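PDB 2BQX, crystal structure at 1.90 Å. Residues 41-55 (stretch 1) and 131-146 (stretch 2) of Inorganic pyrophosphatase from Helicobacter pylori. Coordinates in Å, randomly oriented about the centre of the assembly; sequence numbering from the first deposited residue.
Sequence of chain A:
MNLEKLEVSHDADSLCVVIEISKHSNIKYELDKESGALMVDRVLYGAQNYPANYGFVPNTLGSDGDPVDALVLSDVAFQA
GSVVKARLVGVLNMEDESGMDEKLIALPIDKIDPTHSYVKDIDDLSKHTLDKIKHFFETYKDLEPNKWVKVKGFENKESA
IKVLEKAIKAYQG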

# COMPACT_ATOMS: atom_id res chain seq x y z
N ASP A 41 -17.29 3.82 12.15
CA ASP A 41 -18.73 3.62 12.02
C ASP A 41 -19.14 2.34 11.31
O ASP A 41 -20.06 1.64 11.74
CB ASP A 41 -19.34 4.83 11.31
CG ASP A 41 -20.85 4.84 11.35
OD1 ASP A 41 -21.46 5.09 10.29
OD2 ASP A 41 -21.44 4.61 12.43
N ARG A 42 -18.46 2.02 10.21
CA ARG A 42 -18.83 0.82 9.48
C ARG A 42 -17.74 0.32 8.55
O ARG A 42 -16.97 1.11 8.01
CB ARG A 42 -20.09 1.12 8.66
CG ARG A 42 -20.52 0.02 7.70
CD ARG A 42 -21.08 -1.17 8.46
NE ARG A 42 -21.99 -0.74 9.52
CZ ARG A 42 -23.06 0.03 9.33
NH1 ARG A 42 -23.81 0.37 10.37
NH2 ARG A 42 -23.38 0.44 8.11
N VAL A 43 -17.67 -0.99 8.40
CA VAL A 43 -16.74 -1.61 7.48
C VAL A 43 -17.68 -2.21 6.45
O VAL A 43 -18.55 -3.01 6.79
CB VAL A 43 -15.90 -2.73 8.13
CG1 VAL A 43 -14.98 -3.34 7.08
CG2 VAL A 43 -15.06 -2.17 9.28
N LEU A 44 -17.52 -1.79 5.20
CA LEU A 44 -18.39 -2.28 4.12
C LEU A 44 -18.55 -3.80 4.16
O LEU A 44 -17.57 -4.53 4.34
CB LEU A 44 -17.82 -1.85 2.76
CG LEU A 44 -17.76 -0.35 2.48
CD1 LEU A 44 -17.13 -0.12 1.12
CD2 LEU A 44 -19.17 0.25 2.52
N TYR A 45 -19.78 -4.27 4.00
CA TYR A 45 -20.07 -5.70 4.02
C TYR A 45 -19.60 -6.37 2.74
O TYR A 45 -19.26 -7.55 2.74
CB TYR A 45 -21.58 -5.94 4.15
CG TYR A 45 -22.16 -5.76 5.54
CD1 TYR A 45 -21.71 -4.75 6.39
CD2 TYR A 45 -23.22 -6.56 5.96
CE1 TYR A 45 -22.31 -4.55 7.64
CE2 TYR A 45 -23.83 -6.37 7.20
CZ TYR A 45 -23.37 -5.36 8.03
OH TYR A 45 -23.99 -5.16 9.25
N GLY A 46 -19.59 -5.61 1.64
CA GLY A 46 -19.19 -6.17 0.37
C GLY A 46 -17.76 -5.86 -0.03
O GLY A 46 -17.06 -5.09 0.62
N ALA A 47 -17.35 -6.48 -1.13
CA ALA A 47 -16.00 -6.30 -1.67
C ALA A 47 -16.02 -5.02 -2.49
O ALA A 47 -15.94 -5.05 -3.72
CB ALA A 47 -15.64 -7.49 -2.55
N GLN A 48 -16.12 -3.90 -1.79
CA GLN A 48 -16.19 -2.59 -2.44
C GLN A 48 -15.29 -1.58 -1.75
O GLN A 48 -14.71 -1.86 -0.71
CB GLN A 48 -17.63 -2.09 -2.42
CG GLN A 48 -18.59 -2.91 -3.27
CD GLN A 48 -20.04 -2.58 -3.00
OE1 GLN A 48 -20.62 -3.03 -2.01
NE2 GLN A 48 -20.64 -1.78 -3.87
N ASN A 49 -15.17 -0.40 -2.35
CA ASN A 49 -14.36 0.66 -1.78
C ASN A 49 -14.93 1.99 -2.23
O ASN A 49 -15.44 2.10 -3.35
CB ASN A 49 -12.90 0.50 -2.22
CG ASN A 49 -12.76 -0.06 -3.62
OD1 ASN A 49 -12.88 -1.27 -3.84
ND2 ASN A 49 -12.50 0.82 -4.58
N TYR A 50 -14.87 2.99 -1.36
CA TYR A 50 -15.42 4.30 -1.71
C TYR A 50 -14.75 4.88 -2.94
O TYR A 50 -13.53 5.01 -3.00
CB TYR A 50 -15.32 5.26 -0.52
CG TYR A 50 -16.43 5.06 0.48
CD1 TYR A 50 -16.39 4.01 1.39
CD2 TYR A 50 -17.53 5.91 0.48
CE1 TYR A 50 -17.44 3.82 2.30
CE2 TYR A 50 -18.58 5.72 1.37
CZ TYR A 50 -18.53 4.68 2.28
OH TYR A 50 -19.57 4.51 3.17
N PRO A 51 -15.56 5.25 -3.95
CA PRO A 51 -15.06 5.82 -5.20
C PRO A 51 -14.54 7.25 -5.12
O PRO A 51 -14.07 7.80 -6.12
CB PRO A 51 -16.26 5.68 -6.13
CG PRO A 51 -17.40 5.93 -5.21
CD PRO A 51 -17.03 5.13 -3.97
N ALA A 52 -14.63 7.84 -3.94
CA ALA A 52 -14.15 9.21 -3.74
C ALA A 52 -13.98 9.46 -2.26
O ALA A 52 -14.39 8.65 -1.44
CB ALA A 52 -15.13 10.22 -4.31
N ASN A 53 -13.37 10.59 -1.94
CA ASN A 53 -13.22 10.97 -0.55
C ASN A 53 -14.64 11.39 -0.19
O ASN A 53 -15.38 11.88 -1.04
CB ASN A 53 -12.24 12.13 -0.44
CG ASN A 53 -10.84 11.74 -0.89
OD1 ASN A 53 -10.18 10.90 -0.26
ND2 ASN A 53 -10.37 12.34 -1.99
N TYR A 54 -15.01 11.20 1.07
CA TYR A 54 -16.36 11.49 1.52
C TYR A 54 -16.37 12.23 2.85
O TYR A 54 -15.61 11.90 3.76
CB TYR A 54 -17.09 10.15 1.67
CG TYR A 54 -18.54 10.24 2.04
CD1 TYR A 54 -18.96 10.55 3.34
CD2 TYR A 54 -19.52 10.01 1.08
CE1 TYR A 54 -20.31 10.62 3.66
CE2 TYR A 54 -20.87 10.07 1.39
CZ TYR A 54 -21.26 10.37 2.68
OH TYR A 54 -22.60 10.43 2.95
N GLY A 55 -17.25 13.23 2.97
CA GLY A 55 -17.31 13.98 4.22
C GLY A 55 -18.57 14.81 4.36
O GLY A 55 -19.58 14.54 3.71
N ASP A 131 -21.05 6.76 -13.54
CA ASP A 131 -21.67 5.45 -13.43
C ASP A 131 -21.08 4.66 -12.26
O ASP A 131 -21.80 3.95 -11.56
CB ASP A 131 -21.48 4.64 -14.71
CG ASP A 131 -22.24 5.21 -15.89
OD1 ASP A 131 -23.24 5.93 -15.67
OD2 ASP A 131 -21.85 4.91 -17.04
N LYS A 132 -19.77 4.77 -12.06
CA LYS A 132 -19.11 4.05 -10.97
C LYS A 132 -19.63 4.54 -9.62
O LYS A 132 -19.90 3.75 -8.72
CB LYS A 132 -17.59 4.22 -11.03
CG LYS A 132 -16.84 3.55 -9.85
CD LYS A 132 -15.33 3.80 -9.88
CE LYS A 132 -14.64 3.08 -11.02
NZ LYS A 132 -13.14 3.26 -10.99
N ILE A 133 -19.76 5.85 -9.49
CA ILE A 133 -20.25 6.42 -8.24
C ILE A 133 -21.70 6.01 -7.98
O ILE A 133 -22.05 5.61 -6.86
CB ILE A 133 -20.15 7.96 -8.26
CG1 ILE A 133 -18.68 8.36 -8.23
CG2 ILE A 133 -20.94 8.55 -7.10
CD1 ILE A 133 -18.43 9.84 -8.34
N LYS A 134 -22.52 6.09 -9.01
CA LYS A 134 -23.93 5.72 -8.89
C LYS A 134 -24.10 4.25 -8.51
O LYS A 134 -24.89 3.91 -7.64
CB LYS A 134 -24.67 6.02 -10.20
CG LYS A 134 -26.08 5.46 -10.28
CD LYS A 134 -26.95 6.26 -11.26
CE LYS A 134 -26.41 6.24 -12.67
NZ LYS A 134 -27.20 7.12 -13.59
N HIS A 135 -23.33 3.39 -9.18
CA HIS A 135 -23.39 1.96 -8.93
C HIS A 135 -22.92 1.61 -7.51
O HIS A 135 -23.40 0.66 -6.90
CB HIS A 135 -22.56 1.24 -9.99
CG HIS A 135 -22.44 -0.24 -9.76
ND1 HIS A 135 -21.35 -0.80 -9.13
CD2 HIS A 135 -23.28 -1.26 -10.05
CE1 HIS A 135 -21.54 -2.11 -9.03
NE2 HIS A 135 -22.70 -2.41 -9.58
N PHE A 136 -21.98 2.40 -6.99
CA PHE A 136 -21.49 2.16 -5.64
C PHE A 136 -22.60 2.38 -4.62
O PHE A 136 -22.86 1.53 -3.76
CB PHE A 136 -20.33 3.10 -5.31
CG PHE A 136 -19.89 3.03 -3.88
CD1 PHE A 136 -19.08 1.99 -3.44
CD2 PHE A 136 -20.31 3.99 -2.96
CE1 PHE A 136 -18.68 1.90 -2.10
CE2 PHE A 136 -19.92 3.91 -1.62
CZ PHE A 136 -19.11 2.87 -1.19
N PHE A 137 -23.26 3.52 -4.70
CA PHE A 137 -24.33 3.82 -3.75
C PHE A 137 -25.52 2.89 -3.97
O PHE A 137 -26.22 2.53 -3.02
CB PHE A 137 -24.74 5.28 -3.88
CG PHE A 137 -23.75 6.23 -3.27
CD1 PHE A 137 -23.63 6.32 -1.88
CD2 PHE A 137 -22.90 6.98 -4.06
CE1 PHE A 137 -22.67 7.15 -1.30
CE2 PHE A 137 -21.94 7.81 -3.49
CZ PHE A 137 -21.83 7.90 -2.10
N GLU A 138 -25.72 2.48 -5.21
CA GLU A 138 -26.82 1.59 -5.53
C GLU A 138 -26.63 0.19 -4.94
O GLU A 138 -27.61 -0.52 -4.70
CB GLU A 138 -26.98 1.49 -7.05
CG GLU A 138 -28.36 1.08 -7.50
CD GLU A 138 -29.07 2.21 -8.22
OE1 GLU A 138 -28.68 2.54 -9.37
OE2 GLU A 138 -30.02 2.77 -7.64
N THR A 139 -25.39 -0.21 -4.68
CA THR A 139 -25.13 -1.56 -4.18
C THR A 139 -24.37 -1.74 -2.87
O THR A 139 -24.39 -2.83 -2.30
CB THR A 139 -24.35 -2.38 -5.23
OG1 THR A 139 -23.05 -1.79 -5.42
CG2 THR A 139 -25.09 -2.40 -6.55
N TYR A 140 -23.70 -0.70 -2.38
CA TYR A 140 -22.89 -0.84 -1.17
C TYR A 140 -23.64 -1.21 0.11
O TYR A 140 -23.02 -1.62 1.09
CB TYR A 140 -22.04 0.42 -0.97
CG TYR A 140 -22.70 1.58 -0.25
CD1 TYR A 140 -23.92 2.10 -0.67
CD2 TYR A 140 -22.05 2.20 0.82
CE1 TYR A 140 -24.47 3.22 -0.04
CE2 TYR A 140 -22.59 3.31 1.45
CZ TYR A 140 -23.81 3.82 1.01
OH TYR A 140 -24.34 4.93 1.62
N LYS A 141 -24.96 -1.08 0.09
CA LYS A 141 -25.75 -1.45 1.26
C LYS A 141 -26.61 -2.67 0.98
O LYS A 141 -27.46 -3.03 1.79
CB LYS A 141 -26.63 -0.28 1.72
CG LYS A 141 -25.88 0.79 2.47
CD LYS A 141 -26.82 1.84 3.00
CE LYS A 141 -26.09 2.85 3.86
NZ LYS A 141 -27.03 3.85 4.44
N ASP A 142 -26.39 -3.32 -0.17
CA ASP A 142 -27.17 -4.51 -0.51
C ASP A 142 -27.15 -5.54 0.61
O ASP A 142 -28.20 -6.03 1.02
CB ASP A 142 -26.63 -5.20 -1.78
CG ASP A 142 -26.98 -4.45 -3.07
OD1 ASP A 142 -27.90 -3.60 -3.07
OD2 ASP A 142 -26.32 -4.75 -4.10
N LEU A 143 -25.96 -5.86 1.10
CA LEU A 143 -25.80 -6.86 2.15
C LEU A 143 -26.24 -6.45 3.55
O LEU A 143 -26.34 -7.29 4.44
CB LEU A 143 -24.34 -7.33 2.20
CG LEU A 143 -23.83 -8.03 0.94
CD1 LEU A 143 -22.33 -8.23 1.02
CD2 LEU A 143 -24.54 -9.37 0.76
N GLU A 144 -26.49 -5.17 3.76
CA GLU A 144 -26.92 -4.72 5.07
C GLU A 144 -28.42 -4.93 5.21
O GLU A 144 -29.20 -4.41 4.42
CB GLU A 144 -26.56 -3.25 5.29
CG GLU A 144 -25.07 -3.04 5.50
CD GLU A 144 -24.72 -1.60 5.78
OE1 GLU A 144 -25.50 -0.94 6.50
OE2 GLU A 144 -23.67 -1.14 5.29
N PRO A 145 -28.83 -5.72 6.21
CA PRO A 145 -30.26 -5.98 6.41
C PRO A 145 -31.08 -4.74 6.76
O PRO A 145 -30.62 -3.87 7.50
CB PRO A 145 -30.26 -7.02 7.52
CG PRO A 145 -28.99 -6.72 8.28
CD PRO A 145 -28.01 -6.46 7.17
N ASN A 146 -32.28 -4.66 6.20
CA ASN A 146 -33.19 -3.55 6.47
C ASN A 146 -32.71 -2.21 5.92
O ASN A 146 -33.23 -1.16 6.30
CB ASN A 146 -33.42 -3.44 7.98
CG ASN A 146 -33.79 -4.77 8.61
OD1 ASN A 146 -34.71 -5.44 8.15
ND2 ASN A 146 -33.08 -5.16 9.66
O HOH W 1 -21.94 -2.49 3.72
O HOH W 2 -20.83 -3.18 0.64

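Two waters bridge the stretches, and no direct backbone hydrogen bond joins them. Water 1 accepts from Tyr 45 N (2.8 Å) and lies 3.0 Å from Tyr 140 O and 2.7 Å from Glu 144 OE2. Water 2 accepts from Gly 46 N (2.9 Å) and lies 2.7 Å from both Gln 48 OE1 and Tyr 140 O. Tyr 140 O thus serves both waters.

Stretch 1 is mostly loop between two strand ends. Stretch 2 carries a helix and two overlapping type I turns, Thr 139 to Asp 142 and Lys 141 to Glu 144. Tyr 45 CA lies 6.1 Å from Leu 143 CA, and Pro 51 CA 6.0 Å from Ile 133 CA.

Phe 136 is the apolar centre. Pro 51 CD sits over its face, 3.5 Å from Phe 136 CG, a CH-pi contact. The edge of Phe 136 points toward the face of Tyr 50, and Leu 44 CD1 meets the edge of the Phe 136 ring, 4.1 Å from Phe 136 CE1. Three residues earlier in the helix, Ile 133 CG1 meets Pro 51 CG (4.1 Å).

Past the helix, Tyr 45 lies against the turns. Glu 144 CG lies over the face of the Tyr 45 ring, 3.6 Å from its centroid, a CH-pi contact. The same side chain ends in a carboxylate whose OE1 makes a 3.0 Å salt bridge with Arg 42 NH2. Gln 48 NE2 gives a weak hydrogen bond to Thr 139 OG1 (2.9 Å), which itself donates to His 135 O.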